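Local coordinates for protein fibrillarin-like rRNA/tRNA 2'-O-methyltransferase (Aeropyrum pernix, PDB 4DF3) that probably methylates ribose 2'-hydroxyls in rRNA and tRNA, using S-adenosyl-L-methionine as methyl donor and a guide RNA for site specificity, at residues R53-L62 and T90-I98; Y141-L151 and N167-M178. The protein carries 2 engineered substitutions. One frame throughout, in Å; residues are numbered along the deposited sequence.

Contact 1: R53-L62 and T90-I98; sequences REWNAYRSKL and TTASHMSDI. With SAM (S-adenosylmethionine), chain C.
The imidazole of H94 is sandwiched between R53 and W55. The guanidinium of R53 lies flat on one face, the two planes 19° apart, with NH1 over the middle of the ring. On the opposite face the five-membered ring of W55 forms an offset stack. The CB of H94 also sits over that indole ring, a CH-pi contact. The edge of the R53 guanidinium turns to helix 90-99. NH1 reaches D97 OD2 at 2.9 Å in a nearly straight salt bridge (162°). The carboxylate is met from above its plane. NH2 bonds S93 OG at 2.7 Å. S93 OG itself donates to T90 O one turn back, its chi1 of 63° placing it between backbone N and carbonyl carbon.

Nearer the ligand, S60 stands at the N-cap position of helix 61-67. Its OG donates to T91 OG1 at 2.7 Å, and T91 OG1 donates to the SAM carboxylate O at 2.6 Å. W55 NE1 gives S60 OG a weak bond, which extends the chain of donors to the indole. T91 N adds a weak bond to SAM OXT.

Further out, E42 pairs with R53 NE, T30 bonds both H94 ND1 and D97 OD2, and Y40 bonds H94 NE2. K61 forms a salt bridge with D154, another SAM-binding residue. Strand 50-54 belongs to the N-terminal antiparallel sheet, and the 53-62 segment runs on from it into helix 61-67 of the Rossmann-like methyltransferase domain. The chain of bonds from S60, with a weak one from W55, is consistent with holding the T91 hydroxyl in place for the methionine carboxylate.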
loop_
_atom_site.group_PDB
_atom_site.type_symbol
_atom_site.label_atom_id
_atom_site.label_comp_id
_atom_site.label_asym_id
_atom_site.label_seq_id
_atom_site.Cartn_x
_atom_site.Cartn_y
_atom_site.Cartn_z
ATOM N N ARG A 53 0.242 0.499 -15.792
ATOM C CA ARG A 53 -0.542 -0.569 -15.250
ATOM C C ARG A 53 -1.699 0.130 -14.502
ATOM O O ARG A 53 -1.443 0.886 -13.569
ATOM C CB ARG A 53 0.263 -1.369 -14.212
ATOM C CG ARG A 53 1.509 -2.155 -14.710
ATOM C CD ARG A 53 2.267 -2.764 -13.502
ATOM N NE ARG A 53 1.434 -3.602 -12.749
ATOM C CZ ARG A 53 1.267 -3.565 -11.434
ATOM N NH1 ARG A 53 1.960 -2.740 -10.634
ATOM N NH2 ARG A 53 0.475 -4.457 -10.928
ATOM N N GLU A 54 -2.940 -0.157 -14.882
ATOM C CA GLU A 54 -4.060 0.367 -14.122
ATOM C C GLU A 54 -3.962 -0.027 -12.618
ATOM O O GLU A 54 -3.692 -1.160 -12.300
ATOM C CB GLU A 54 -5.395 -0.106 -14.712
ATOM C CG GLU A 54 -6.576 0.460 -14.001
ATOM C CD GLU A 54 -7.896 -0.100 -14.613
ATOM O OE1 GLU A 54 -8.128 -1.295 -14.556
ATOM O OE2 GLU A 54 -8.641 0.648 -15.248
ATOM N N TRP A 55 -4.163 0.950 -11.739
ATOM C CA TRP A 55 -4.157 0.731 -10.343
ATOM C C TRP A 55 -5.636 0.754 -9.884
ATOM O O TRP A 55 -6.191 1.808 -9.570
ATOM C CB TRP A 55 -3.339 1.795 -9.638
ATOM C CG TRP A 55 -3.005 1.471 -8.174
ATOM C CD1 TRP A 55 -3.320 0.344 -7.495
ATOM C CD2 TRP A 55 -2.215 2.271 -7.297
ATOM N NE1 TRP A 55 -2.802 0.409 -6.197
ATOM C CE2 TRP A 55 -2.134 1.589 -6.059
ATOM C CE3 TRP A 55 -1.560 3.513 -7.450
ATOM C CZ2 TRP A 55 -1.437 2.079 -4.973
ATOM C CZ3 TRP A 55 -0.868 4.041 -6.340
ATOM C CH2 TRP A 55 -0.832 3.323 -5.100
ATOM N N ASN A 56 -6.223 -0.430 -9.787
ATOM C CA ASN A 56 -7.696 -0.497 -9.618
ATOM C C ASN A 56 -8.023 -0.355 -8.126
ATOM O O ASN A 56 -7.629 -1.204 -7.339
ATOM C CB ASN A 56 -8.117 -1.908 -10.052
ATOM C CG ASN A 56 -9.632 -2.130 -9.965
ATOM O OD1 ASN A 56 -10.405 -1.241 -9.536
ATOM N ND2 ASN A 56 -10.074 -3.307 -10.432
ATOM N N ALA A 57 -8.685 0.735 -7.718
ATOM C CA ALA A 57 -8.942 0.984 -6.351
ATOM C C ALA A 57 -9.906 -0.042 -5.737
ATOM O O ALA A 57 -10.016 -0.147 -4.509
ATOM C CB ALA A 57 -9.514 2.421 -6.203
ATOM N N TYR A 58 -10.635 -0.795 -6.585
ATOM C CA TYR A 58 -11.486 -1.853 -6.063
ATOM C C TYR A 58 -10.715 -3.085 -5.723
ATOM O O TYR A 58 -11.304 -3.968 -5.108
ATOM C CB TYR A 58 -12.625 -2.280 -7.055
ATOM C CG TYR A 58 -13.689 -1.195 -7.169
ATOM C CD1 TYR A 58 -14.706 -1.101 -6.210
ATOM C CD2 TYR A 58 -13.673 -0.265 -8.229
ATOM C CE1 TYR A 58 -15.757 -0.133 -6.260
ATOM C CE2 TYR A 58 -14.697 0.761 -8.291
ATOM C CZ TYR A 58 -15.759 0.799 -7.310
ATOM O OH TYR A 58 -16.763 1.787 -7.342
ATOM N N ARG A 59 -9.427 -3.134 -6.064
ATOM C CA ARG A 59 -8.551 -4.285 -5.709
ATOM C C ARG A 59 -7.352 -3.883 -4.818
ATOM O O ARG A 59 -6.563 -4.770 -4.349
ATOM C CB ARG A 59 -7.964 -4.873 -6.970
ATOM C CG ARG A 59 -8.975 -5.396 -7.992
ATOM C CD ARG A 59 -9.698 -6.729 -7.541
ATOM N NE ARG A 59 -8.770 -7.740 -7.010
ATOM C CZ ARG A 59 -7.926 -8.508 -7.724
ATOM N NH1 ARG A 59 -7.877 -8.448 -9.061
ATOM N NH2 ARG A 59 -7.109 -9.352 -7.076
ATOM N N SER A 60 -7.230 -2.578 -4.588
ATOM C CA SER A 60 -6.092 -2.114 -3.750
ATOM C C SER A 60 -6.482 -1.017 -2.831
ATOM O O SER A 60 -6.875 0.131 -3.291
ATOM C CB SER A 60 -4.941 -1.632 -4.675
ATOM O OG SER A 60 -3.892 -0.970 -3.917
ATOM N N LYS A 61 -6.304 -1.287 -1.529
ATOM C CA LYS A 61 -6.767 -0.273 -0.567
ATOM C C LYS A 61 -6.029 1.065 -0.613
ATOM O O LYS A 61 -6.628 2.161 -0.325
ATOM C CB LYS A 61 -6.732 -0.860 0.842
ATOM C CG LYS A 61 -7.826 -1.945 1.095
ATOM C CD LYS A 61 -7.687 -2.411 2.554
ATOM C CE LYS A 61 -8.310 -3.786 2.870
ATOM N NZ LYS A 61 -7.461 -4.914 2.371
ATOM N N LEU A 62 -4.748 1.020 -1.008
ATOM C CA LEU A 62 -4.009 2.306 -1.101
ATOM C C LEU A 62 -4.483 3.186 -2.220
ATOM O O LEU A 62 -4.585 4.423 -2.078
ATOM C CB LEU A 62 -2.483 2.034 -1.283
ATOM C CG LEU A 62 -1.520 3.257 -1.433
ATOM C CD1 LEU A 62 -1.849 4.243 -0.292
ATOM C CD2 LEU A 62 -0.048 2.718 -1.447
ATOM N N THR A 90 -0.565 -7.579 -4.934
ATOM C CA THR A 90 -1.404 -6.576 -5.629
ATOM C C THR A 90 -1.022 -5.102 -5.374
ATOM O O THR A 90 -0.638 -4.365 -6.311
ATOM C CB THR A 90 -2.866 -6.810 -5.289
ATOM O OG1 THR A 90 -3.282 -8.050 -5.905
ATOM C CG2 THR A 90 -3.696 -5.692 -5.889
ATOM N N THR A 91 -1.105 -4.656 -4.117
ATOM C CA THR A 91 -0.795 -3.266 -3.797
ATOM C C THR A 91 0.733 -3.096 -3.836
ATOM O O THR A 91 1.247 -2.033 -4.257
ATOM C CB THR A 91 -1.375 -2.890 -2.418
ATOM O OG1 THR A 91 -2.827 -3.036 -2.465
ATOM C CG2 THR A 91 -0.947 -1.479 -2.047
ATOM N N ALA A 92 1.468 -4.112 -3.355
ATOM C CA ALA A 92 2.944 -3.969 -3.373
ATOM C C ALA A 92 3.467 -3.798 -4.794
ATOM O O ALA A 92 4.491 -3.150 -4.994
ATOM C CB ALA A 92 3.617 -5.152 -2.679
ATOM N N SER A 93 2.793 -4.357 -5.797
ATOM C CA SER A 93 3.362 -4.228 -7.145
ATOM C C SER A 93 3.335 -2.758 -7.578
ATOM O O SER A 93 4.233 -2.271 -8.281
ATOM C CB SER A 93 2.592 -5.093 -8.198
ATOM O OG SER A 93 1.228 -4.670 -8.351
ATOM N N HIS A 94 2.261 -2.061 -7.227
ATOM C CA HIS A 94 2.232 -0.635 -7.503
ATOM C C HIS A 94 3.217 0.165 -6.659
ATOM O O HIS A 94 3.813 1.161 -7.196
ATOM C CB HIS A 94 0.780 -0.077 -7.378
ATOM C CG HIS A 94 -0.152 -0.676 -8.400
ATOM N ND1 HIS A 94 -0.228 -0.246 -9.713
ATOM C CD2 HIS A 94 -1.026 -1.699 -8.279
ATOM C CE1 HIS A 94 -1.095 -1.012 -10.365
ATOM N NE2 HIS A 94 -1.609 -1.883 -9.507
ATOM N N MET A 95 3.423 -0.219 -5.409
ATOM C CA MET A 95 4.485 0.453 -4.611
ATOM C C MET A 95 5.827 0.230 -5.333
ATOM O O MET A 95 6.623 1.170 -5.486
ATOM C CB MET A 95 4.575 -0.096 -3.207
ATOM C CG MET A 95 3.412 0.287 -2.403
ATOM S SD MET A 95 3.584 -0.607 -0.847
ATOM C CE MET A 95 2.315 0.043 0.231
ATOM N N SER A 96 6.046 -0.994 -5.820
ATOM C CA SER A 96 7.297 -1.359 -6.530
ATOM C C SER A 96 7.469 -0.469 -7.776
ATOM O O SER A 96 8.577 0.070 -7.983
ATOM C CB SER A 96 7.300 -2.880 -6.887
ATOM O OG SER A 96 8.200 -3.170 -7.936
ATOM N N ASP A 97 6.371 -0.255 -8.553
ATOM C CA ASP A 97 6.463 0.701 -9.660
ATOM C C ASP A 97 6.957 2.109 -9.226
ATOM O O ASP A 97 7.783 2.699 -9.900
ATOM C CB ASP A 97 5.125 0.843 -10.395
ATOM C CG ASP A 97 4.755 -0.396 -11.197
ATOM O OD1 ASP A 97 5.649 -1.229 -11.554
ATOM O OD2 ASP A 97 3.539 -0.535 -11.530
ATOM N N ILE A 98 6.350 2.652 -8.164
ATOM C CA ILE A 98 6.617 4.044 -7.724
ATOM C C ILE A 98 8.001 4.196 -7.179
ATOM O O ILE A 98 8.730 5.134 -7.546
ATOM C CB ILE A 98 5.553 4.465 -6.670
ATOM C CG1 ILE A 98 4.192 4.515 -7.406
ATOM C CG2 ILE A 98 5.815 5.848 -6.065
ATOM C CD1 ILE A 98 3.013 4.518 -6.394
HETATM N N SAM C . -2.157 -5.903 1.406
HETATM C CA SAM C . -2.710 -6.837 0.384
HETATM C C SAM C . -3.061 -5.995 -0.846
HETATM O O SAM C . -3.438 -4.810 -0.724
HETATM O OXT SAM C . -2.967 -6.491 -1.964
HETATM C CB SAM C . -3.999 -7.581 0.877
HETATM C CG SAM C . -3.634 -8.193 2.218
HETATM S SD SAM C . -4.693 -9.551 2.792
HETATM C CE SAM C . -5.993 -8.414 3.339
HETATM C "C5'" SAM C . -3.935 -9.935 4.414
HETATM C "C4'" SAM C . -2.747 -10.897 4.324
HETATM O "O4'" SAM C . -1.957 -10.911 5.512
HETATM C "C3'" SAM C . -3.069 -12.363 4.075
HETATM O "O3'" SAM C . -2.369 -12.701 2.873
HETATM C "C2'" SAM C . -2.657 -13.132 5.341
HETATM O "O2'" SAM C . -2.129 -14.406 5.050
HETATM C "C1'" SAM C . -1.571 -12.236 5.921
HETATM N N9 SAM C . -1.498 -12.216 7.395
HETATM C C8 SAM C . -2.510 -12.273 8.359
HETATM N N7 SAM C . -1.918 -12.222 9.615
HETATM C C5 SAM C . -0.588 -12.145 9.462
HETATM C C6 SAM C . 0.448 -12.046 10.377
HETATM N N6 SAM C . 0.282 -12.046 11.756
HETATM N N1 SAM C . 1.687 -11.944 9.759
HETATM C C2 SAM C . 2.008 -11.943 8.413
HETATM N N3 SAM C . 0.952 -12.036 7.525
HETATM C C4 SAM C . -0.289 -12.160 8.068
HETATM O O HOH W 1 -5.428 -8.832 -4.818
#

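Contact 2: Y141-L151 and N167-M178; sequences YRHLVEGVDGL and NARFFLRDGGYM
Two side-chain torsions bring Y141 and N167 together. Chi1 of 55° in Y141 sets CG between the backbone N and the carbonyl carbon, and chi1 of -79° in N167 swings the amide away from its own carbonyl carbon. Y141 OH then donates to N167 OD1 at 2.7 Å, in the carbonyl plane and on a lone pair. The contact is part of a right-handed beta-alpha-beta crossover of the Rossmann-like fold: strand 148-153, helix 160-171 and the neighbouring parallel strand 176-183. N167 ND2 bonds I163 O and A135 O, so the amide has partners at both ends.

F171 ends the helix and wedges its ring against the loop before the strand. V145 CG1 packs over one face of the ring, 4.0 Å from its centroid. F170 CB covers the opposite face, and R142 CA meets the edge. The rings of Y141 and F171 meet rim to rim.

Parallel backbone pairing follows. V148 N donates to F171 O at 2.8 Å, and R173 N to V148 O at 2.9 Å. After the type II turn R173-G176, Y177 N donates to D149 O and L151 N to Y177 O. Between strand and helix, L151 CD1 rests on A168. From strand 172-173, L172 CD1 reaches the CB of L151. D149 OD1 lies near R173 without a salt bridge, while D149 OD2 takes a bond from R80 N.

Y177 folds its ring back over G150, where a glycine allows close approach. The CA of G150 sits 3.4 Å from the ring centroid, only 9° off the normal.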
loop_
_atom_site.group_PDB
_atom_site.type_symbol
_atom_site.label_atom_id
_atom_site.label_comp_id
_atom_site.label_asym_id
_atom_site.label_seq_id
_atom_site.Cartn_x
_atom_site.Cartn_y
_atom_site.Cartn_z
ATOM N N TYR A 141 12.663 -11.557 12.221
ATOM C CA TYR A 141 13.133 -11.086 10.912
ATOM C C TYR A 141 13.927 -9.773 10.959
ATOM O O TYR A 141 14.246 -9.186 9.915
ATOM C CB TYR A 141 12.009 -11.110 9.840
ATOM C CG TYR A 141 10.776 -10.353 10.200
ATOM C CD1 TYR A 141 10.730 -8.942 10.058
ATOM C CD2 TYR A 141 9.582 -11.026 10.513
ATOM C CE1 TYR A 141 9.618 -8.258 10.399
ATOM C CE2 TYR A 141 8.431 -10.333 10.830
ATOM C CZ TYR A 141 8.443 -8.973 10.713
ATOM O OH TYR A 141 7.275 -8.354 11.025
ATOM N N ARG A 142 14.323 -9.362 12.166
ATOM C CA ARG A 142 15.168 -8.185 12.363
ATOM C C ARG A 142 16.447 -8.232 11.516
ATOM O O ARG A 142 16.962 -7.189 11.058
ATOM C CB ARG A 142 15.534 -8.034 13.841
ATOM C CG ARG A 142 16.073 -6.663 14.206
ATOM C CD ARG A 142 16.505 -6.652 15.675
ATOM N NE ARG A 142 17.113 -7.956 15.952
ATOM C CZ ARG A 142 17.357 -8.438 17.162
ATOM N NH1 ARG A 142 17.030 -7.717 18.242
ATOM N NH2 ARG A 142 17.886 -9.658 17.275
ATOM N N HIS A 143 16.940 -9.427 11.225
ATOM C CA HIS A 143 18.187 -9.524 10.488
ATOM C C HIS A 143 17.985 -9.356 8.971
ATOM O O HIS A 143 18.936 -9.273 8.192
ATOM C CB HIS A 143 18.836 -10.899 10.755
ATOM C CG HIS A 143 18.037 -12.061 10.280
ATOM N ND1 HIS A 143 16.811 -12.399 10.809
ATOM C CD2 HIS A 143 18.330 -13.021 9.361
ATOM C CE1 HIS A 143 16.370 -13.508 10.235
ATOM N NE2 HIS A 143 17.278 -13.918 9.361
ATOM N N LEU A 144 16.737 -9.322 8.559
ATOM C CA LEU A 144 16.418 -9.288 7.124
ATOM C C LEU A 144 15.871 -7.912 6.675
ATOM O O LEU A 144 15.694 -7.646 5.475
ATOM C CB LEU A 144 15.436 -10.413 6.787
ATOM C CG LEU A 144 15.894 -11.858 7.043
ATOM C CD1 LEU A 144 14.694 -12.739 6.872
ATOM C CD2 LEU A 144 16.995 -12.255 6.050
ATOM N N VAL A 145 15.617 -7.046 7.639
ATOM C CA VAL A 145 14.934 -5.776 7.365
ATOM C C VAL A 145 15.721 -4.639 7.932
ATOM O O VAL A 145 15.904 -4.546 9.155
ATOM C CB VAL A 145 13.501 -5.703 7.944
ATOM C CG1 VAL A 145 12.856 -4.312 7.642
ATOM C CG2 VAL A 145 12.627 -6.785 7.342
ATOM N N GLU A 146 16.179 -3.757 7.047
ATOM C CA GLU A 146 16.870 -2.533 7.429
ATOM C C GLU A 146 15.873 -1.460 7.877
ATOM O O GLU A 146 14.653 -1.708 7.897
ATOM C CB GLU A 146 17.664 -1.991 6.194
ATOM C CG GLU A 146 16.783 -1.469 4.990
ATOM C CD GLU A 146 17.635 -1.088 3.786
ATOM O OE1 GLU A 146 18.752 -0.525 3.962
ATOM O OE2 GLU A 146 17.221 -1.390 2.657
ATOM N N GLY A 147 16.381 -0.287 8.254
ATOM C CA GLY A 147 15.578 0.910 8.494
ATOM C C GLY A 147 14.661 1.183 7.299
ATOM O O GLY A 147 15.084 1.158 6.115
ATOM N N VAL A 148 13.407 1.495 7.581
ATOM C CA VAL A 148 12.506 1.787 6.483
ATOM C C VAL A 148 11.960 3.198 6.524
ATOM O O VAL A 148 11.782 3.756 7.596
ATOM C CB VAL A 148 11.340 0.781 6.468
ATOM C CG1 VAL A 148 11.922 -0.639 6.090
ATOM C CG2 VAL A 148 10.607 0.742 7.811
ATOM N N ASP A 149 11.658 3.718 5.350
ATOM C CA ASP A 149 11.060 5.042 5.224
ATOM C C ASP A 149 9.587 5.033 5.569
ATOM O O ASP A 149 9.026 6.082 5.966
ATOM C CB ASP A 149 11.234 5.525 3.830
ATOM C CG ASP A 149 12.713 5.701 3.484
ATOM O OD1 ASP A 149 13.293 6.621 4.034
ATOM O OD2 ASP A 149 13.262 4.899 2.736
ATOM N N GLY A 150 8.948 3.871 5.397
ATOM C CA GLY A 150 7.493 3.773 5.627
ATOM C C GLY A 150 7.117 2.337 6.037
ATOM O O GLY A 150 7.873 1.361 5.774
ATOM N N LEU A 151 5.976 2.240 6.656
ATOM C CA LEU A 151 5.431 0.952 7.152
ATOM C C LEU A 151 3.984 0.946 6.691
ATOM O O LEU A 151 3.231 1.834 6.966
ATOM C CB LEU A 151 5.547 0.876 8.671
ATOM C CG LEU A 151 5.143 -0.456 9.305
ATOM C CD1 LEU A 151 5.529 -0.360 10.790
ATOM C CD2 LEU A 151 3.679 -0.817 9.161
ATOM N N ASN A 167 6.571 -3.483 15.201
ATOM C CA ASN A 167 7.407 -3.337 14.019
ATOM C C ASN A 167 8.017 -1.913 13.871
ATOM O O ASN A 167 9.159 -1.750 13.443
ATOM C CB ASN A 167 6.621 -3.717 12.789
ATOM C CG ASN A 167 6.546 -5.216 12.620
ATOM O OD1 ASN A 167 7.327 -5.790 11.842
ATOM N ND2 ASN A 167 5.601 -5.882 13.352
ATOM N N ALA A 168 7.251 -0.880 14.149
ATOM C CA ALA A 168 7.794 0.473 13.952
ATOM C C ALA A 168 8.977 0.674 14.875
ATOM O O ALA A 168 9.951 1.320 14.509
ATOM C CB ALA A 168 6.725 1.583 14.242
ATOM N N ARG A 169 8.853 0.204 16.127
ATOM C CA ARG A 169 10.003 0.364 17.095
ATOM C C ARG A 169 11.299 -0.247 16.596
ATOM O O ARG A 169 12.391 0.350 16.751
ATOM C CB ARG A 169 9.612 -0.212 18.480
ATOM C CG ARG A 169 8.749 0.793 19.243
ATOM C CD ARG A 169 7.998 0.276 20.470
ATOM N NE ARG A 169 7.329 1.414 21.126
ATOM C CZ ARG A 169 6.376 1.326 22.071
ATOM N NH1 ARG A 169 5.927 0.138 22.496
ATOM N NH2 ARG A 169 5.853 2.450 22.591
ATOM N N PHE A 170 11.198 -1.415 15.951
ATOM C CA PHE A 170 12.350 -2.070 15.377
ATOM C C PHE A 170 12.891 -1.406 14.116
ATOM O O PHE A 170 14.107 -1.337 13.942
ATOM C CB PHE A 170 12.031 -3.514 15.029
ATOM C CG PHE A 170 12.147 -4.444 16.179
ATOM C CD1 PHE A 170 13.399 -4.927 16.569
ATOM C CD2 PHE A 170 11.011 -4.866 16.838
ATOM C CE1 PHE A 170 13.512 -5.808 17.663
ATOM C CE2 PHE A 170 11.113 -5.764 17.948
ATOM C CZ PHE A 170 12.344 -6.233 18.334
ATOM N N PHE A 171 12.024 -0.885 13.259
ATOM C CA PHE A 171 12.442 -0.601 11.863
ATOM C C PHE A 171 12.180 0.806 11.306
ATOM O O PHE A 171 12.763 1.141 10.312
ATOM C CB PHE A 171 11.726 -1.580 10.890
ATOM C CG PHE A 171 11.992 -3.047 11.208
ATOM C CD1 PHE A 171 13.294 -3.537 11.220
ATOM C CD2 PHE A 171 10.948 -3.880 11.636
ATOM C CE1 PHE A 171 13.525 -4.931 11.570
ATOM C CE2 PHE A 171 11.132 -5.238 11.955
ATOM C CZ PHE A 171 12.455 -5.781 11.921
ATOM N N LEU A 172 11.182 1.504 11.821
ATOM C CA LEU A 172 10.704 2.678 11.107
ATOM C C LEU A 172 11.604 3.886 11.438
ATOM O O LEU A 172 11.812 4.197 12.622
ATOM C CB LEU A 172 9.226 2.976 11.455
ATOM C CG LEU A 172 8.543 4.156 10.711
ATOM C CD1 LEU A 172 8.470 3.810 9.263
ATOM C CD2 LEU A 172 7.090 4.322 11.266
ATOM N N ARG A 173 12.110 4.531 10.399
ATOM C CA ARG A 173 12.955 5.744 10.596
ATOM C C ARG A 173 12.186 6.815 11.321
ATOM O O ARG A 173 10.925 6.862 11.299
ATOM C CB ARG A 173 13.493 6.270 9.261
ATOM C CG ARG A 173 14.484 5.340 8.572
ATOM C CD ARG A 173 15.010 5.967 7.287
ATOM N NE ARG A 173 15.451 7.333 7.511
ATOM C CZ ARG A 173 16.724 7.642 7.842
ATOM N NH1 ARG A 173 17.622 6.661 7.964
ATOM N NH2 ARG A 173 17.042 8.922 8.102
ATOM N N ASP A 174 12.948 7.699 11.970
ATOM C CA ASP A 174 12.410 8.920 12.539
ATOM C C ASP A 174 11.670 9.699 11.408
ATOM O O ASP A 174 12.218 9.865 10.345
ATOM C CB ASP A 174 13.588 9.731 13.125
ATOM C CG ASP A 174 13.214 11.158 13.479
ATOM O OD1 ASP A 174 12.252 11.331 14.231
ATOM O OD2 ASP A 174 13.906 12.136 12.999
ATOM N N GLY A 175 10.402 10.014 11.644
ATOM C CA GLY A 175 9.507 10.691 10.702
ATOM C C GLY A 175 8.963 9.789 9.598
ATOM O O GLY A 175 8.271 10.293 8.715
ATOM N N GLY A 176 9.292 8.489 9.629
ATOM C CA GLY A 176 8.758 7.544 8.652
ATOM C C GLY A 176 7.226 7.549 8.684
ATOM O O GLY A 176 6.646 7.819 9.719
ATOM N N TYR A 177 6.597 7.248 7.562
ATOM C CA TYR A 177 5.143 7.200 7.519
ATOM C C TYR A 177 4.598 5.819 7.855
ATOM O O TYR A 177 5.261 4.803 7.660
ATOM C CB TYR A 177 4.677 7.591 6.129
ATOM C CG TYR A 177 5.242 6.826 4.937
ATOM C CD1 TYR A 177 4.621 5.655 4.467
ATOM C CD2 TYR A 177 6.466 7.272 4.274
ATOM C CE1 TYR A 177 5.095 4.967 3.367
ATOM C CE2 TYR A 177 6.958 6.560 3.156
ATOM C CZ TYR A 177 6.285 5.399 2.728
ATOM O OH TYR A 177 6.743 4.706 1.613
ATOM N N MET A 178 3.368 5.784 8.343
ATOM C CA MET A 178 2.713 4.514 8.675
ATOM C C MET A 178 1.340 4.584 8.075
ATOM O O MET A 178 0.569 5.550 8.338
ATOM C CB MET A 178 2.587 4.417 10.235
ATOM C CG MET A 178 2.165 3.037 10.814
ATOM S SD MET A 178 0.470 2.617 10.393
ATOM C CE MET A 178 -0.386 3.886 11.235
#

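How the contacts relate
Contact 1 closes before contact 2 opens along the chain. Their centres are about 21 Å apart and their nearest atoms about 6 Å apart, so they do not touch. Strand 148-153 is one common element. It begins in contact 2, and its Y152 receives side chains of K61, L62, T91 and M95 from contact 1. Strand 80-84, its neighbour in the mixed sheet, also touches both contacts. Contact 1 joins the small antiparallel sheet to the methyltransferase domain and meets SAM directly through T90, T91 and K61. Contact 2 pairs strand 148-153 with strand 176-183 and packs the end of helix 160-171 against them. It lies behind the site, Y141 about 7 Å from SAM and near A135.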